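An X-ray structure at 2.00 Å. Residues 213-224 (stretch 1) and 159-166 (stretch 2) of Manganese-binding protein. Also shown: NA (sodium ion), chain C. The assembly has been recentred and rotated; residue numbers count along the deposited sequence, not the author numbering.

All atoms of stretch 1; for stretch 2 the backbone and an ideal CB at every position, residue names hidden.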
# COMPACT_ATOMS: atom_id res chain seq x y z
N ARG A 213 7.17 17.13 16.03
CA ARG A 213 7.65 15.75 16.10
C ARG A 213 8.50 15.40 14.88
O ARG A 213 9.63 14.90 15.01
CB ARG A 213 6.44 14.83 16.23
CG ARG A 213 6.74 13.36 16.29
CD ARG A 213 5.48 12.61 16.72
NE ARG A 213 4.30 12.95 15.90
CZ ARG A 213 4.04 12.42 14.71
NH1 ARG A 213 4.86 11.53 14.17
NH2 ARG A 213 2.95 12.78 14.03
N VAL A 214 8.00 15.69 13.67
CA VAL A 214 8.73 15.32 12.45
C VAL A 214 9.97 16.20 12.27
O VAL A 214 11.03 15.72 11.82
CB VAL A 214 7.78 15.39 11.23
CG1 VAL A 214 8.51 15.00 9.95
CG2 VAL A 214 6.60 14.47 11.44
N VAL A 215 9.88 17.49 12.62
CA VAL A 215 11.04 18.37 12.54
C VAL A 215 12.18 17.87 13.43
O VAL A 215 13.35 17.82 13.01
CB VAL A 215 10.63 19.82 12.88
CG1 VAL A 215 11.85 20.70 13.18
CG2 VAL A 215 9.80 20.41 11.74
N GLU A 216 11.86 17.48 14.66
CA GLU A 216 12.91 16.98 15.55
C GLU A 216 13.48 15.65 15.06
O GLU A 216 14.69 15.40 15.17
CB GLU A 216 12.36 16.85 16.97
CG GLU A 216 11.98 18.20 17.62
CD GLU A 216 11.73 18.09 19.12
OE1 GLU A 216 11.14 17.09 19.57
OE2 GLU A 216 12.12 19.01 19.85
N TYR A 217 12.62 14.79 14.51
CA TYR A 217 13.09 13.55 13.90
C TYR A 217 14.04 13.84 12.75
O TYR A 217 15.08 13.18 12.62
CB TYR A 217 11.90 12.73 13.42
CG TYR A 217 12.19 11.42 12.71
CD1 TYR A 217 12.49 11.40 11.34
CD2 TYR A 217 12.06 10.20 13.37
CE1 TYR A 217 12.69 10.19 10.66
CE2 TYR A 217 12.28 8.97 12.69
CZ TYR A 217 12.59 8.99 11.34
OH TYR A 217 12.79 7.79 10.63
N ILE A 218 13.69 14.80 11.89
CA ILE A 218 14.55 15.13 10.75
C ILE A 218 15.92 15.59 11.24
O ILE A 218 16.96 15.17 10.72
CB ILE A 218 13.87 16.20 9.87
CG1 ILE A 218 12.83 15.57 8.95
CG2 ILE A 218 14.89 17.02 9.08
CD1 ILE A 218 11.92 16.62 8.33
N SER A 219 15.95 16.43 12.27
CA SER A 219 17.23 16.92 12.75
C SER A 219 17.99 15.87 13.56
O SER A 219 19.22 15.80 13.49
CB SER A 219 17.02 18.22 13.55
OG SER A 219 16.75 17.94 14.90
N ALA A 220 17.27 15.00 14.29
CA ALA A 220 17.95 13.96 15.04
C ALA A 220 18.61 12.95 14.11
O ALA A 220 19.73 12.50 14.37
CB ALA A 220 16.98 13.24 15.98
N ASN A 221 17.94 12.59 13.02
CA ASN A 221 18.45 11.59 12.08
C ASN A 221 19.12 12.20 10.86
O ASN A 221 19.52 11.46 9.96
CB ASN A 221 17.31 10.67 11.65
CG ASN A 221 16.75 9.89 12.81
OD1 ASN A 221 15.54 9.87 13.05
ND2 ASN A 221 17.63 9.27 13.57
N ASP A 222 19.28 13.52 10.82
CA ASP A 222 19.93 14.19 9.70
C ASP A 222 19.30 13.79 8.37
O ASP A 222 19.99 13.49 7.40
CB ASP A 222 21.43 13.91 9.68
CG ASP A 222 22.10 14.35 10.95
OD1 ASP A 222 21.91 15.53 11.30
OD2 ASP A 222 22.80 13.53 11.59
N VAL A 223 17.97 13.75 8.34
CA VAL A 223 17.25 13.45 7.11
C VAL A 223 17.41 14.64 6.16
O VAL A 223 17.19 15.79 6.55
CB VAL A 223 15.77 13.17 7.43
CG1 VAL A 223 14.98 13.00 6.17
CG2 VAL A 223 15.61 11.95 8.33
N GLU A 224 17.76 14.36 4.90
CA GLU A 224 17.97 15.44 3.95
C GLU A 224 16.81 15.63 2.98
O GLU A 224 16.71 16.69 2.35
CB GLU A 224 19.24 15.21 3.13
CG GLU A 224 20.50 15.06 3.96
CD GLU A 224 21.63 14.46 3.14
OE1 GLU A 224 21.83 14.90 1.98
OE2 GLU A 224 22.30 13.53 3.63
N UNK A 159 23.10 2.99 5.31
CA UNK A 159 22.36 2.80 6.56
C UNK A 159 22.10 4.12 7.28
O UNK A 159 21.05 4.29 7.91
CB UNK A 159 23.13 1.85 7.48
N UNK A 160 23.05 5.07 7.23
CA UNK A 160 22.83 6.37 7.86
C UNK A 160 21.66 7.15 7.24
O UNK A 160 21.20 8.13 7.84
CB UNK A 160 24.11 7.21 7.77
N UNK A 161 21.18 6.75 6.06
CA UNK A 161 20.10 7.46 5.39
C UNK A 161 18.76 6.73 5.42
O UNK A 161 17.79 7.22 4.83
CB UNK A 161 20.50 7.72 3.94
N UNK A 162 18.68 5.57 6.09
CA UNK A 162 17.49 4.70 6.04
C UNK A 162 16.44 5.21 7.03
O UNK A 162 16.14 4.60 8.05
CB UNK A 162 17.86 3.25 6.35
N UNK A 163 15.89 6.38 6.69
CA UNK A 163 14.93 7.08 7.54
C UNK A 163 13.96 7.72 6.57
O UNK A 163 14.36 8.61 5.80
CB UNK A 163 15.59 8.10 8.46
N UNK A 164 12.72 7.23 6.57
CA UNK A 164 11.73 7.52 5.53
C UNK A 164 10.65 8.45 6.07
O UNK A 164 9.79 8.04 6.85
CB UNK A 164 11.10 6.23 5.01
N UNK A 165 10.69 9.71 5.63
CA UNK A 165 9.74 10.72 6.08
C UNK A 165 8.72 10.93 4.97
O UNK A 165 9.07 11.38 3.87
CB UNK A 165 10.44 12.03 6.44
N UNK A 166 7.45 10.60 5.23
CA UNK A 166 6.41 10.69 4.22
C UNK A 166 5.23 11.52 4.73
O UNK A 166 5.21 11.99 5.87
CB UNK A 166 5.94 9.29 3.81
NA NA C . 21.31 16.73 13.22

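Position 159 opens a short 3-10 segment, and its ideal CB has nothing of stretch 1 within 5.5 Å. Stretch 1 sets no condition here, so almost any residue would serve; the deposited one is Glu-159, extended and clear of the contact.

Position 160 sends its CB sideways into open space, which suits a polar or charged chain. Its backbone carries the contact instead: the carbonyl O lies 4.3 Å from Asn-221 O, and two acceptors facing each other need donors between them. The residue is Lys-160. Water 1 lies 2.7 Å from Lys-160 O and 2.8 Å from Asn-221 O, within hydrogen-bonding reach of both carbonyls, while water 2 donates to both, to Lys-160 O at 2.7 Å and to Asn-221 O at 3.2 Å. None of this depends on the side chain.

Position 161 also points sideways, but a medium-length chain could reach the carboxylate end of Glu-224. A polar or basic residue would be reasonable. Asn-161 is found, its OD1 4.2 Å from Glu-224 OE2, an approach without a hydrogen bond.

At 162 CA-to-CB points away, so stretch 1 leaves the choice free. Arg-162 sits there; its backbone N closes the turn on Glu-159 O at 3.3 Å.

Position 163 is more demanding. Its CB points toward stretch 1, and the ideal CB lies 3.6 Å from Tyr-217 OH, 3.8 Å from Val-223 CG2 and 4.4 Å from Asn-221 CB. Extended backbone angles (-144/112) favour a beta-branched or aromatic residue, and a flat ring could lie against Asn-221; a leucine or methionine might also fit. The deposited Tyr-163, chi1 m, lays one ring face under Asn-221: CB of Asn-221 stands 4.0 Å from the ring centroid, 14° off the normal, a CH-pi contact. Tyr-217 OH comes to the ring edge, 3.3 Å from Tyr-163 CD1, while Tyr-163 CB packs on Val-223 CG2 at 3.8 Å.

Position 164 lies in a strand, and its CB points away, as alternation predicts. Stretch 1 cannot choose its side chain; it is Leu-164.

Position 165 turns back toward an apolar hollow, with Val-223 CG1 4.6 Å from the ideal CB and Ile-218 CG1 and Val-214 CG1 each at 5.0 Å. Valine, isoleucine or leucine would suit it, and strand angles favour the beta-branched pair. Val-165, chi1 t, places CG1 3.7 Å from Val-214 CG1, and CG2 3.7 Å from Tyr-217 CE1, 3.9 Å from Val-223 CG1 and 4.2 Å from Ile-218 CG1.

Position 166 points away again, unconstrained by stretch 1; Thr-166 occupies it.

Stretch 2 (159-166) EKNRYLVT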
# COMPACT_ATOMS: atom_id res chain seq x y z
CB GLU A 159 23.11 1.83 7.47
CG GLU A 159 22.41 1.54 8.78
CD GLU A 159 23.24 0.67 9.71
OE1 GLU A 159 24.49 0.87 9.80
OE2 GLU A 159 22.64 -0.22 10.37
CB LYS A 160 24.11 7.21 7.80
CG LYS A 160 24.46 7.68 6.37
CD LYS A 160 25.56 8.74 6.32
CE LYS A 160 25.68 9.28 4.89
NZ LYS A 160 26.97 9.97 4.61
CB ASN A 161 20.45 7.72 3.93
CG ASN A 161 21.56 8.74 3.74
OD1 ASN A 161 21.91 9.50 4.65
ND2 ASN A 161 22.09 8.79 2.52
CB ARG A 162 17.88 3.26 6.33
CG ARG A 162 18.54 2.58 5.14
CD ARG A 162 19.16 1.22 5.54
NE ARG A 162 20.18 0.80 4.56
CZ ARG A 162 20.83 -0.36 4.59
NH1 ARG A 162 20.58 -1.23 5.57
NH2 ARG A 162 21.72 -0.65 3.66
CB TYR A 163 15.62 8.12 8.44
CG TYR A 163 16.54 7.47 9.46
CD1 TYR A 163 16.03 6.98 10.65
CD2 TYR A 163 17.90 7.32 9.20
CE1 TYR A 163 16.86 6.36 11.58
CE2 TYR A 163 18.74 6.70 10.11
CZ TYR A 163 18.22 6.22 11.30
OH TYR A 163 19.03 5.61 12.21
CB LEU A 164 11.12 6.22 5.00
CG LEU A 164 10.03 6.38 3.93
CD1 LEU A 164 10.56 7.13 2.70
CD2 LEU A 164 9.50 5.00 3.58
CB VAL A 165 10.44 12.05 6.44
CG1 VAL A 165 9.40 13.09 6.90
CG2 VAL A 165 11.51 11.83 7.52
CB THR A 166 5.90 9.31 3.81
OG1 THR A 166 5.22 8.72 4.93
CG2 THR A 166 7.08 8.43 3.37
O HOH W 1 19.67 10.37 7.43
O HOH W 2 21.63 9.12 10.27
O HOH W 3 21.92 14.55 14.31
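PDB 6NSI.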